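Local coordinates for protein choloylglycine hydrolase (PDB 2BJF) that hydrolyses the amide bond of glycine- and taurine-conjugated bile salts as an N-terminal thiol hydrolase, and can also join bile acids to amines, at residues R18-E23 with T66-M71; F26-I31 with T276-C281; Y103-W108 with W144-I149. All coordinates share one frame; numbering follows the deposited sequence.

Interaction 1 of 3, residues R18-E23 with T66-M71; sequences RNMDIE and TFADGM. With DXC ((3alpha,5beta,12alpha)-3,12-dihydroxycholan-24-oic acid), chain B.
Arg18, on strand 14-22, reaches the chain corner at Ala68 and Asp69 through NH1, which lies 3.0 Å from Asp69 OD1 in a salt bridge. The bridge is one-pronged: the two flat groups are turned 57° apart, and the nitrogen comes to the anti side of OD1, somewhat out of the carboxylate plane. NH1 also makes a weak hydrogen bond of 2.9 Å to Ala68 O. A third polar tie stays on the arginine's own strand. With chi1 at 57° and two further bends, the side chain doubles back, and NE donates a hydrogen bond to Asn19 O at 2.9 Å, in the guanidinium plane but above the carbonyl plane, off the lone pairs.

The apolar contact is Met20 CE on Ala68 CB, 3.6 Å apart. The same methyl gives van der Waals cover to one face of the Arg18 guanidinium. Bound deoxycholate meets both segments: its carboxylate O3 is 3.0 Å from Arg18 NH2, and its C19 lies 3.8 Å from Ala68 CB.

NH2 donates a hydrogen bond to Gly80 O, while Asp69 is gripped by Tyr278, Tyr289 and Ser280. Arg18 is an established deoxycholate-binding residue, its side chain about 3 Å from that of Cys2, the probable nucleophile. Held at all three nitrogens, the guanidinium has little freedom to turn, and NH2 is presented to the acid end of the product.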
loop_
_atom_site.group_PDB
_atom_site.type_symbol
_atom_site.label_atom_id
_atom_site.label_comp_id
_atom_site.label_asym_id
_atom_site.label_seq_id
_atom_site.Cartn_x
_atom_site.Cartn_y
_atom_site.Cartn_z
ATOM N N ARG A 18 16.160 19.199 -10.684
ATOM C CA ARG A 18 15.915 18.539 -9.404
ATOM C C ARG A 18 15.012 19.302 -8.444
ATOM O O ARG A 18 14.911 20.529 -8.505
ATOM C CB ARG A 18 17.253 18.241 -8.705
ATOM C CG ARG A 18 18.143 19.470 -8.456
ATOM C CD ARG A 18 17.918 20.101 -7.078
ATOM N NE ARG A 18 18.252 19.185 -5.989
ATOM C CZ ARG A 18 19.489 18.912 -5.575
ATOM N NH1 ARG A 18 20.541 19.487 -6.150
ATOM N NH2 ARG A 18 19.675 18.057 -4.577
ATOM N N ASN A 19 14.359 18.548 -7.564
ATOM C CA ASN A 19 13.819 19.081 -6.322
ATOM C C ASN A 19 14.931 19.106 -5.285
ATOM O O ASN A 19 15.666 18.124 -5.136
ATOM C CB ASN A 19 12.690 18.191 -5.791
ATOM C CG ASN A 19 11.360 18.439 -6.479
ATOM O OD1 ASN A 19 11.177 19.424 -7.194
ATOM N ND2 ASN A 19 10.413 17.536 -6.252
ATOM N N MET A 20 15.057 20.224 -4.575
ATOM C CA MET A 20 15.956 20.308 -3.429
ATOM C C MET A 20 15.147 20.136 -2.152
ATOM O O MET A 20 14.386 21.027 -1.774
ATOM C CB MET A 20 16.698 21.647 -3.413
ATOM C CG MET A 20 17.468 21.929 -2.118
ATOM S SD MET A 20 18.820 20.783 -1.815
ATOM C CE MET A 20 19.947 21.266 -3.113
ATOM N N ASP A 21 15.318 18.990 -1.496
ATOM C CA ASP A 21 14.556 18.669 -0.292
ATOM C C ASP A 21 15.430 18.760 0.957
ATOM O O ASP A 21 16.172 17.825 1.281
ATOM C CB ASP A 21 13.913 17.279 -0.403
ATOM C CG ASP A 21 13.068 17.110 -1.662
ATOM O OD1 ASP A 21 12.588 18.119 -2.224
ATOM O OD2 ASP A 21 12.875 15.949 -2.083
ATOM N N ILE A 22 15.347 19.901 1.640
ATOM C CA ILE A 22 16.090 20.153 2.882
ATOM C C ILE A 22 15.256 20.996 3.855
ATOM O O ILE A 22 14.291 21.649 3.450
ATOM C CB ILE A 22 17.472 20.830 2.632
ATOM C CG1 ILE A 22 17.337 22.042 1.701
ATOM C CG2 ILE A 22 18.494 19.817 2.094
ATOM C CD1 ILE A 22 18.621 22.828 1.496
ATOM N N GLU A 23 15.629 20.967 5.134
ATOM C CA GLU A 23 14.907 21.701 6.177
ATOM C C GLU A 23 15.595 23.021 6.552
ATOM O O GLU A 23 15.210 23.684 7.523
ATOM C CB GLU A 23 14.700 20.813 7.417
ATOM C CG GLU A 23 15.951 20.565 8.276
ATOM C CD GLU A 23 16.803 19.389 7.810
ATOM O OE1 GLU A 23 16.947 19.171 6.588
ATOM O OE2 GLU A 23 17.352 18.685 8.684
ATOM N N THR A 66 30.708 26.324 -4.177
ATOM C CA THR A 66 30.330 24.911 -4.155
ATOM C C THR A 66 28.868 24.774 -4.583
ATOM O O THR A 66 28.026 25.592 -4.205
ATOM C CB THR A 66 30.613 24.247 -2.776
ATOM O OG1 THR A 66 30.298 22.850 -2.833
ATOM C CG2 THR A 66 29.823 24.914 -1.645
ATOM N N PHE A 67 28.575 23.746 -5.379
ATOM C CA PHE A 67 27.293 23.660 -6.089
ATOM C C PHE A 67 26.351 22.557 -5.614
ATOM O O PHE A 67 26.788 21.495 -5.165
ATOM C CB PHE A 67 27.533 23.505 -7.592
ATOM C CG PHE A 67 28.018 24.757 -8.259
ATOM C CD1 PHE A 67 27.120 25.613 -8.890
ATOM C CD2 PHE A 67 29.369 25.085 -8.258
ATOM C CE1 PHE A 67 27.561 26.778 -9.509
ATOM C CE2 PHE A 67 29.820 26.249 -8.871
ATOM C CZ PHE A 67 28.914 27.097 -9.499
ATOM N N ALA A 68 25.054 22.830 -5.739
ATOM C CA ALA A 68 24.003 21.846 -5.482
ATOM C C ALA A 68 23.568 21.180 -6.786
ATOM O O ALA A 68 23.300 19.977 -6.824
ATOM C CB ALA A 68 22.820 22.509 -4.807
ATOM N N ASP A 69 23.486 21.983 -7.846
ATOM C CA ASP A 69 23.199 21.507 -9.200
ATOM C C ASP A 69 23.551 22.599 -10.200
ATOM O O ASP A 69 23.480 23.787 -9.883
ATOM C CB ASP A 69 21.735 21.073 -9.369
ATOM C CG ASP A 69 20.749 22.111 -8.869
ATOM O OD1 ASP A 69 20.486 22.133 -7.651
ATOM O OD2 ASP A 69 20.231 22.891 -9.697
ATOM N N GLY A 70 23.933 22.191 -11.404
ATOM C CA GLY A 70 24.318 23.146 -12.432
ATOM C C GLY A 70 24.627 22.515 -13.771
ATOM O O GLY A 70 24.501 21.302 -13.949
ATOM N N MET A 71 25.031 23.355 -14.716
ATOM C CA MET A 71 25.426 22.901 -16.041
ATOM C C MET A 71 26.596 23.730 -16.548
ATOM O O MET A 71 26.915 24.778 -15.980
ATOM C CB MET A 71 24.254 23.012 -17.019
ATOM C CG MET A 71 23.780 24.434 -17.239
ATOM S SD MET A 71 22.387 24.565 -18.359
ATOM C CE MET A 71 21.608 25.991 -17.630
HETATM C C1 DXC B . 28.613 22.003 5.757
HETATM C C2 DXC B . 29.337 21.423 4.542
HETATM C C3 DXC B . 29.743 22.487 3.507
HETATM C C4 DXC B . 28.593 23.420 3.086
HETATM C C5 DXC B . 27.888 23.957 4.332
HETATM C C6 DXC B . 27.441 22.874 5.316
HETATM C C7 DXC B . 30.422 21.799 2.313
HETATM C C8 DXC B . 29.448 21.091 1.368
HETATM C C9 DXC B . 28.230 21.932 0.982
HETATM C C10 DXC B . 27.591 22.641 2.195
HETATM C C11 DXC B . 27.138 21.057 0.356
HETATM C C12 DXC B . 25.895 21.818 -0.113
HETATM C C13 DXC B . 25.278 22.581 1.070
HETATM C C14 DXC B . 26.330 23.436 1.796
HETATM C C15 DXC B . 27.501 20.094 -0.775
HETATM C C16 DXC B . 26.139 19.764 -1.395
HETATM C C17 DXC B . 25.095 20.629 -0.667
HETATM C C18 DXC B . 29.151 24.627 2.332
HETATM C C19 DXC B . 23.827 20.864 -1.518
HETATM O O1 DXC B . 24.647 21.686 1.999
HETATM O O2 DXC B . 28.126 20.933 6.576
HETATM C C20 DXC B . 26.230 22.823 -1.232
HETATM C C21 DXC B . 23.075 19.552 -1.781
HETATM C C22 DXC B . 22.606 18.863 -0.496
HETATM C C23 DXC B . 21.436 17.934 -0.729
HETATM O O3 DXC B . 20.864 17.924 -1.840
HETATM O O4 DXC B . 21.082 17.202 0.219
HETATM C C24 DXC B . 22.855 21.903 -0.952
#

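Interaction 2 of 3, residues F26-I31 with T276-C281; sequences FNQSII and TQYTSC. With DXC ((3alpha,5beta,12alpha)-3,12-dihydroxycholan-24-oic acid), chain B.
Tyr278 meets Phe26 rim to rim: Tyr278 CE2 lies 4.1 Å from Phe26 CZ, near the plane of each ring, and the two side chains cross at about a right angle. Tyr278 has the largest share of the buried surface. It rises from strand 275-283 toward 26-31, and its hydroxyl is hydrogen-bonded to Asp69 OD1, which fixes the far end of the ring. Met20, Ala68, Met57 and Tyr319 also touch this side chain.

Gln28 comes at a different part of the tyrosine edge, with NE2 4.3 Å from Tyr278 CD2, a van der Waals approach and nothing stronger. Its amide is busy with its own loop. The chain bends at its first two torsions (chi1 58°, chi2 -96°), which folds the amide back until OE1 accepts the Phe26 backbone N-H at 2.9 Å, the N-H...O angle being 135°. The oxygen also has a weak bond from Ser25 OG.

Phe26 is held on both faces. Gln28 CB sits 3.5 Å above one face, offset toward the rim; on the opposite face the methyl C24 of deoxycholate sits 3.5 Å above the plane, over the centre, a CH-pi type of approach. C24 is close to all six ring carbons, 3.7 Å from Phe26 CZ, while Phe26 CB is 4.0 Å from DXC C13, at the steroid nucleus.

Here the loop leading into strand 29-33 of one antiparallel sheet packs on strand 275-283 of the other, at the interface between the two sheets of the Ntn-hydrolase sandwich, where Phe26 forms part of the wall of the bile acid pocket.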
loop_
_atom_site.group_PDB
_atom_site.type_symbol
_atom_site.label_atom_id
_atom_site.label_comp_id
_atom_site.label_asym_id
_atom_site.label_seq_id
_atom_site.Cartn_x
_atom_site.Cartn_y
_atom_site.Cartn_z
ATOM N N PHE A 26 20.923 27.063 2.697
ATOM C CA PHE A 26 22.381 27.003 2.562
ATOM C C PHE A 26 22.977 28.267 1.938
ATOM O O PHE A 26 23.974 28.208 1.215
ATOM C CB PHE A 26 22.856 25.701 1.876
ATOM C CG PHE A 26 22.377 25.515 0.456
ATOM C CD1 PHE A 26 23.242 25.729 -0.615
ATOM C CD2 PHE A 26 21.083 25.076 0.188
ATOM C CE1 PHE A 26 22.818 25.535 -1.930
ATOM C CE2 PHE A 26 20.646 24.885 -1.124
ATOM C CZ PHE A 26 21.517 25.113 -2.184
ATOM N N ASN A 27 22.367 29.410 2.259
ATOM C CA ASN A 27 22.771 30.716 1.722
ATOM C C ASN A 27 22.965 30.671 0.209
ATOM O O ASN A 27 23.949 31.192 -0.326
ATOM C CB ASN A 27 24.037 31.230 2.420
ATOM C CG ASN A 27 23.827 31.499 3.898
ATOM O OD1 ASN A 27 22.754 31.935 4.323
ATOM N ND2 ASN A 27 24.862 31.253 4.694
ATOM N N GLN A 28 22.015 30.035 -0.469
ATOM C CA GLN A 28 22.135 29.767 -1.896
ATOM C C GLN A 28 21.917 30.993 -2.772
ATOM O O GLN A 28 21.146 31.896 -2.436
ATOM C CB GLN A 28 21.198 28.634 -2.335
ATOM C CG GLN A 28 19.714 28.862 -2.059
ATOM C CD GLN A 28 19.239 28.214 -0.772
ATOM O OE1 GLN A 28 19.878 28.326 0.275
ATOM N NE2 GLN A 28 18.101 27.531 -0.846
ATOM N N SER A 29 22.627 31.004 -3.893
ATOM C CA SER A 29 22.388 31.937 -4.980
ATOM C C SER A 29 22.664 31.184 -6.274
ATOM O O SER A 29 23.236 30.089 -6.251
ATOM C CB SER A 29 23.299 33.162 -4.860
ATOM O OG SER A 29 24.663 32.802 -4.987
ATOM N N ILE A 30 22.239 31.754 -7.394
ATOM C CA ILE A 30 22.569 31.187 -8.692
ATOM C C ILE A 30 23.918 31.771 -9.105
ATOM O O ILE A 30 24.066 32.990 -9.240
ATOM C CB ILE A 30 21.472 31.450 -9.754
ATOM C CG1 ILE A 30 20.122 30.869 -9.309
ATOM C CG2 ILE A 30 21.866 30.832 -11.088
ATOM C CD1 ILE A 30 19.308 31.777 -8.393
ATOM N N ILE A 31 24.898 30.888 -9.279
ATOM C CA ILE A 31 26.291 31.284 -9.485
ATOM C C ILE A 31 26.745 31.030 -10.919
ATOM O O ILE A 31 26.595 29.923 -11.442
ATOM C CB ILE A 31 27.238 30.539 -8.501
ATOM C CG1 ILE A 31 26.826 30.804 -7.048
ATOM C CG2 ILE A 31 28.700 30.932 -8.732
ATOM C CD1 ILE A 31 27.514 29.901 -6.039
ATOM N N THR A 276 10.507 20.870 -0.074
ATOM C CA THR A 276 11.098 21.097 -1.388
ATOM C C THR A 276 11.341 22.603 -1.477
ATOM O O THR A 276 10.432 23.375 -1.814
ATOM C CB THR A 276 10.204 20.584 -2.534
ATOM O OG1 THR A 276 10.070 19.162 -2.421
ATOM C CG2 THR A 276 10.813 20.920 -3.897
ATOM N N GLN A 277 12.566 23.008 -1.152
ATOM C CA GLN A 277 12.938 24.422 -1.080
ATOM C C GLN A 277 12.903 25.091 -2.450
ATOM O O GLN A 277 12.437 26.225 -2.580
ATOM C CB GLN A 277 14.322 24.588 -0.444
ATOM C CG GLN A 277 14.428 24.087 0.996
ATOM C CD GLN A 277 13.845 25.040 2.036
ATOM O OE1 GLN A 277 13.665 24.665 3.194
ATOM N NE2 GLN A 277 13.557 26.274 1.631
ATOM N N TYR A 278 13.402 24.383 -3.460
ATOM C CA TYR A 278 13.360 24.854 -4.844
ATOM C C TYR A 278 13.285 23.706 -5.847
ATOM O O TYR A 278 13.602 22.555 -5.526
ATOM C CB TYR A 278 14.525 25.814 -5.168
ATOM C CG TYR A 278 15.904 25.194 -5.286
ATOM C CD1 TYR A 278 16.322 24.585 -6.473
ATOM C CD2 TYR A 278 16.806 25.257 -4.228
ATOM C CE1 TYR A 278 17.594 24.029 -6.589
ATOM C CE2 TYR A 278 18.083 24.712 -4.337
ATOM C CZ TYR A 278 18.465 24.094 -5.515
ATOM O OH TYR A 278 19.727 23.554 -5.618
ATOM N N THR A 279 12.844 24.037 -7.055
ATOM C CA THR A 279 12.813 23.102 -8.166
ATOM C C THR A 279 13.525 23.758 -9.340
ATOM O O THR A 279 13.116 24.825 -9.803
ATOM C CB THR A 279 11.367 22.736 -8.553
ATOM O OG1 THR A 279 10.695 22.180 -7.416
ATOM C CG2 THR A 279 11.346 21.723 -9.693
ATOM N N SER A 280 14.602 23.126 -9.796
ATOM C CA SER A 280 15.380 23.646 -10.915
ATOM C C SER A 280 15.191 22.787 -12.160
ATOM O O SER A 280 14.990 21.575 -12.069
ATOM C CB SER A 280 16.863 23.743 -10.551
ATOM O OG SER A 280 17.450 22.463 -10.399
ATOM N N CYS A 281 15.242 23.436 -13.318
ATOM C CA CYS A 281 15.147 22.763 -14.604
ATOM C C CYS A 281 16.067 23.468 -15.584
ATOM O O CYS A 281 15.845 24.628 -15.931
ATOM C CB CYS A 281 13.709 22.778 -15.123
ATOM S SG CYS A 281 13.502 22.021 -16.752
HETATM C C1 DXC B . 28.613 22.003 5.757
HETATM C C2 DXC B . 29.337 21.423 4.542
HETATM C C3 DXC B . 29.743 22.487 3.507
HETATM C C4 DXC B . 28.593 23.420 3.086
HETATM C C5 DXC B . 27.888 23.957 4.332
HETATM C C6 DXC B . 27.441 22.874 5.316
HETATM C C7 DXC B . 30.422 21.799 2.313
HETATM C C8 DXC B . 29.448 21.091 1.368
HETATM C C9 DXC B . 28.230 21.932 0.982
HETATM C C10 DXC B . 27.591 22.641 2.195
HETATM C C11 DXC B . 27.138 21.057 0.356
HETATM C C12 DXC B . 25.895 21.818 -0.113
HETATM C C13 DXC B . 25.278 22.581 1.070
HETATM C C14 DXC B . 26.330 23.436 1.796
HETATM C C15 DXC B . 27.501 20.094 -0.775
HETATM C C16 DXC B . 26.139 19.764 -1.395
HETATM C C17 DXC B . 25.095 20.629 -0.667
HETATM C C18 DXC B . 29.151 24.627 2.332
HETATM C C19 DXC B . 23.827 20.864 -1.518
HETATM O O1 DXC B . 24.647 21.686 1.999
HETATM O O2 DXC B . 28.126 20.933 6.576
HETATM C C20 DXC B . 26.230 22.823 -1.232
HETATM C C21 DXC B . 23.075 19.552 -1.781
HETATM C C22 DXC B . 22.606 18.863 -0.496
HETATM C C23 DXC B . 21.436 17.934 -0.729
HETATM O O3 DXC B . 20.864 17.924 -1.840
HETATM O O4 DXC B . 21.082 17.202 0.219
HETATM C C24 DXC B . 22.855 21.903 -0.952
#

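Interaction 3 of 3, residues Y103-W108 with W144-I149; sequences YNFLLW and WMISDI
Phe105 drives one corner of its ring into the broad face of Trp144. The bump is CD2, 3.3 Å above the indole plane and over its centre, 3.4 Å from Trp144 CD2. Neither a stack nor an edge-to-face pair describes the fit: the phenyl is tilted by 43° to the indole, with 4.3 Å between its centroid and that of the six-membered ring. The tilt spreads the contact along the indole, with Phe105 CB lying near CZ2 of the benzo ring and CE2 near CG of the pyrrole ring. Phe105 gets there because its CG is anti to the backbone N (chi1 -176°), which sends the ring off the helix toward the strand.

What meets here is the first turn of helix 105-112 and strand 142-147, a helix laid on the face of a large antiparallel sheet, the alpha-on-beta packing of the Ntn-hydrolase sandwich. Helix 116-123 lies alongside, with Leu123 against Phe105 and Val119 against Ile146, and Cys78 of the neighbouring strand 77-82 touches Leu106, Trp144 and Ile146.

Two aliphatic knuckles border the aromatic pair. Ile146 CD1 comes 4.4 Å from Phe105 CE2, obliquely to that ring, and Leu106 CD1 lies the same distance from Trp144 CD1, by the pyrrole end of the indole. Leu106 N and Trp144 NE1 are both donors and cannot bond to each other; a water joins them by accepting from Leu106 N at 3.1 Å and from Trp144 NE1 at 3.2 Å.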
loop_
_atom_site.group_PDB
_atom_site.type_symbol
_atom_site.label_atom_id
_atom_site.label_comp_id
_atom_site.label_asym_id
_atom_site.label_seq_id
_atom_site.Cartn_x
_atom_site.Cartn_y
_atom_site.Cartn_z
ATOM N N TYR A 103 32.988 18.229 -1.592
ATOM C CA TYR A 103 32.429 19.559 -1.857
ATOM C C TYR A 103 32.719 20.071 -3.272
ATOM O O TYR A 103 32.010 20.946 -3.774
ATOM C CB TYR A 103 32.938 20.577 -0.822
ATOM C CG TYR A 103 34.427 20.856 -0.906
ATOM C CD1 TYR A 103 34.935 21.791 -1.812
ATOM C CD2 TYR A 103 35.327 20.185 -0.081
ATOM C CE1 TYR A 103 36.299 22.044 -1.898
ATOM C CE2 TYR A 103 36.697 20.436 -0.156
ATOM C CZ TYR A 103 37.174 21.365 -1.067
ATOM O OH TYR A 103 38.525 21.616 -1.151
ATOM N N ASN A 104 33.761 19.528 -3.901
ATOM C CA ASN A 104 34.229 20.016 -5.197
ATOM C C ASN A 104 33.837 19.139 -6.389
ATOM O O ASN A 104 34.099 19.504 -7.537
ATOM C CB ASN A 104 35.751 20.224 -5.171
ATOM C CG ASN A 104 36.229 21.208 -6.231
ATOM O OD1 ASN A 104 35.662 22.290 -6.395
ATOM N ND2 ASN A 104 37.285 20.838 -6.950
ATOM N N PHE A 105 33.203 17.997 -6.126
ATOM C CA PHE A 105 32.900 17.036 -7.191
ATOM C C PHE A 105 32.045 17.620 -8.317
ATOM O O PHE A 105 32.365 17.446 -9.493
ATOM C CB PHE A 105 32.249 15.760 -6.643
ATOM C CG PHE A 105 32.008 14.709 -7.696
ATOM C CD1 PHE A 105 33.018 13.829 -8.062
ATOM C CD2 PHE A 105 30.772 14.611 -8.333
ATOM C CE1 PHE A 105 32.803 12.862 -9.042
ATOM C CE2 PHE A 105 30.545 13.647 -9.311
ATOM C CZ PHE A 105 31.564 12.772 -9.667
ATOM N N LEU A 106 30.960 18.300 -7.951
ATOM C CA LEU A 106 30.040 18.853 -8.942
ATOM C C LEU A 106 30.750 19.854 -9.859
ATOM O O LEU A 106 30.641 19.766 -11.085
ATOM C CB LEU A 106 28.826 19.490 -8.259
ATOM C CG LEU A 106 27.517 19.494 -9.058
ATOM C CD1 LEU A 106 26.327 19.565 -8.125
ATOM C CD2 LEU A 106 27.465 20.629 -10.072
ATOM N N LEU A 107 31.486 20.787 -9.260
ATOM C CA LEU A 107 32.257 21.768 -10.022
ATOM C C LEU A 107 33.349 21.104 -10.867
ATOM O O LEU A 107 33.599 21.526 -11.994
ATOM C CB LEU A 107 32.858 22.832 -9.093
ATOM C CG LEU A 107 33.695 23.958 -9.715
ATOM C CD1 LEU A 107 32.904 24.748 -10.757
ATOM C CD2 LEU A 107 34.231 24.881 -8.632
ATOM N N TRP A 108 33.982 20.064 -10.323
ATOM C CA TRP A 108 35.016 19.315 -11.046
ATOM C C TRP A 108 34.468 18.707 -12.340
ATOM O O TRP A 108 35.139 18.727 -13.375
ATOM C CB TRP A 108 35.629 18.233 -10.147
ATOM C CG TRP A 108 36.601 17.319 -10.844
ATOM C CD1 TRP A 108 37.928 17.550 -11.070
ATOM C CD2 TRP A 108 36.319 16.027 -11.398
ATOM N NE1 TRP A 108 38.490 16.484 -11.732
ATOM C CE2 TRP A 108 37.525 15.535 -11.948
ATOM C CE3 TRP A 108 35.164 15.238 -11.487
ATOM C CZ2 TRP A 108 37.610 14.287 -12.577
ATOM C CZ3 TRP A 108 35.247 13.996 -12.115
ATOM C CH2 TRP A 108 36.464 13.535 -12.650
ATOM N N TRP A 144 25.534 11.631 -7.107
ATOM C CA TRP A 144 25.365 12.576 -8.204
ATOM C C TRP A 144 24.690 11.971 -9.426
ATOM O O TRP A 144 24.919 10.809 -9.758
ATOM C CB TRP A 144 26.717 13.174 -8.612
ATOM C CG TRP A 144 27.391 13.963 -7.526
ATOM C CD1 TRP A 144 27.341 15.316 -7.343
ATOM C CD2 TRP A 144 28.218 13.447 -6.475
ATOM N NE1 TRP A 144 28.084 15.675 -6.243
ATOM C CE2 TRP A 144 28.633 14.548 -5.691
ATOM C CE3 TRP A 144 28.652 12.162 -6.122
ATOM C CZ2 TRP A 144 29.461 14.403 -4.573
ATOM C CZ3 TRP A 144 29.469 12.018 -5.005
ATOM C CH2 TRP A 144 29.867 13.133 -4.246
ATOM N N MET A 145 23.858 12.775 -10.081
ATOM C CA MET A 145 23.331 12.440 -11.399
ATOM C C MET A 145 23.946 13.386 -12.427
ATOM O O MET A 145 24.015 14.597 -12.204
ATOM C CB MET A 145 21.804 12.533 -11.421
ATOM C CG MET A 145 21.176 12.072 -12.729
ATOM S SD MET A 145 19.383 11.940 -12.622
ATOM C CE MET A 145 18.959 11.681 -14.343
ATOM N N ILE A 146 24.403 12.817 -13.538
ATOM C CA ILE A 146 25.048 13.575 -14.608
ATOM C C ILE A 146 24.329 13.266 -15.920
ATOM O O ILE A 146 24.050 12.104 -16.220
ATOM C CB ILE A 146 26.562 13.237 -14.715
ATOM C CG1 ILE A 146 27.273 13.517 -13.386
ATOM C CG2 ILE A 146 27.221 14.033 -15.841
ATOM C CD1 ILE A 146 28.663 12.907 -13.271
ATOM N N SER A 147 24.015 14.310 -16.682
ATOM C CA SER A 147 23.238 14.172 -17.910
ATOM C C SER A 147 23.683 15.210 -18.934
ATOM O O SER A 147 24.148 16.287 -18.560
ATOM C CB SER A 147 21.745 14.336 -17.602
ATOM O OG SER A 147 20.939 13.806 -18.642
ATOM N N ASP A 148 23.548 14.892 -20.219
ATOM C CA ASP A 148 23.939 15.836 -21.271
ATOM C C ASP A 148 22.955 15.905 -22.448
ATOM O O ASP A 148 21.869 15.321 -22.401
ATOM C CB ASP A 148 25.386 15.587 -21.739
ATOM C CG ASP A 148 25.550 14.294 -22.528
ATOM O OD1 ASP A 148 24.539 13.662 -22.898
ATOM O OD2 ASP A 148 26.712 13.914 -22.785
ATOM N N ILE A 149 23.358 16.617 -23.499
ATOM C CA ILE A 149 22.503 16.875 -24.660
ATOM C C ILE A 149 22.295 15.663 -25.581
ATOM O O ILE A 149 21.547 15.748 -26.558
ATOM C CB ILE A 149 23.002 18.100 -25.479
ATOM C CG1 ILE A 149 24.433 17.875 -25.987
ATOM C CG2 ILE A 149 22.906 19.370 -24.640
ATOM C CD1 ILE A 149 24.888 18.885 -27.033
HETATM O O HOH W 1 29.841 18.081 -5.027
#

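Interactions 1 and 2 sit side by side, their centres about 6 Å apart, and both touch deoxycholate; they share the sheet in which strands 14-22 and 275-283 are neighbours, and their segments alternate along the chain. Interaction 3, its centre about 11 Å from that of interaction 1 and 16 Å from that of interaction 2, follows interaction 1 in sequence and falls within the long span that interaction 2 bridges. Leu106 CD1 packs on Ala68 O, and Thr66 OG1 bonds to Tyr103 O. Interactions 1 and 2 thus join that sheet to the one holding strands 29-33, 64-67 and 142-147 around the bile acid pocket, while interaction 3 packs a helix on the latter, as in the layered Ntn-hydrolase fold.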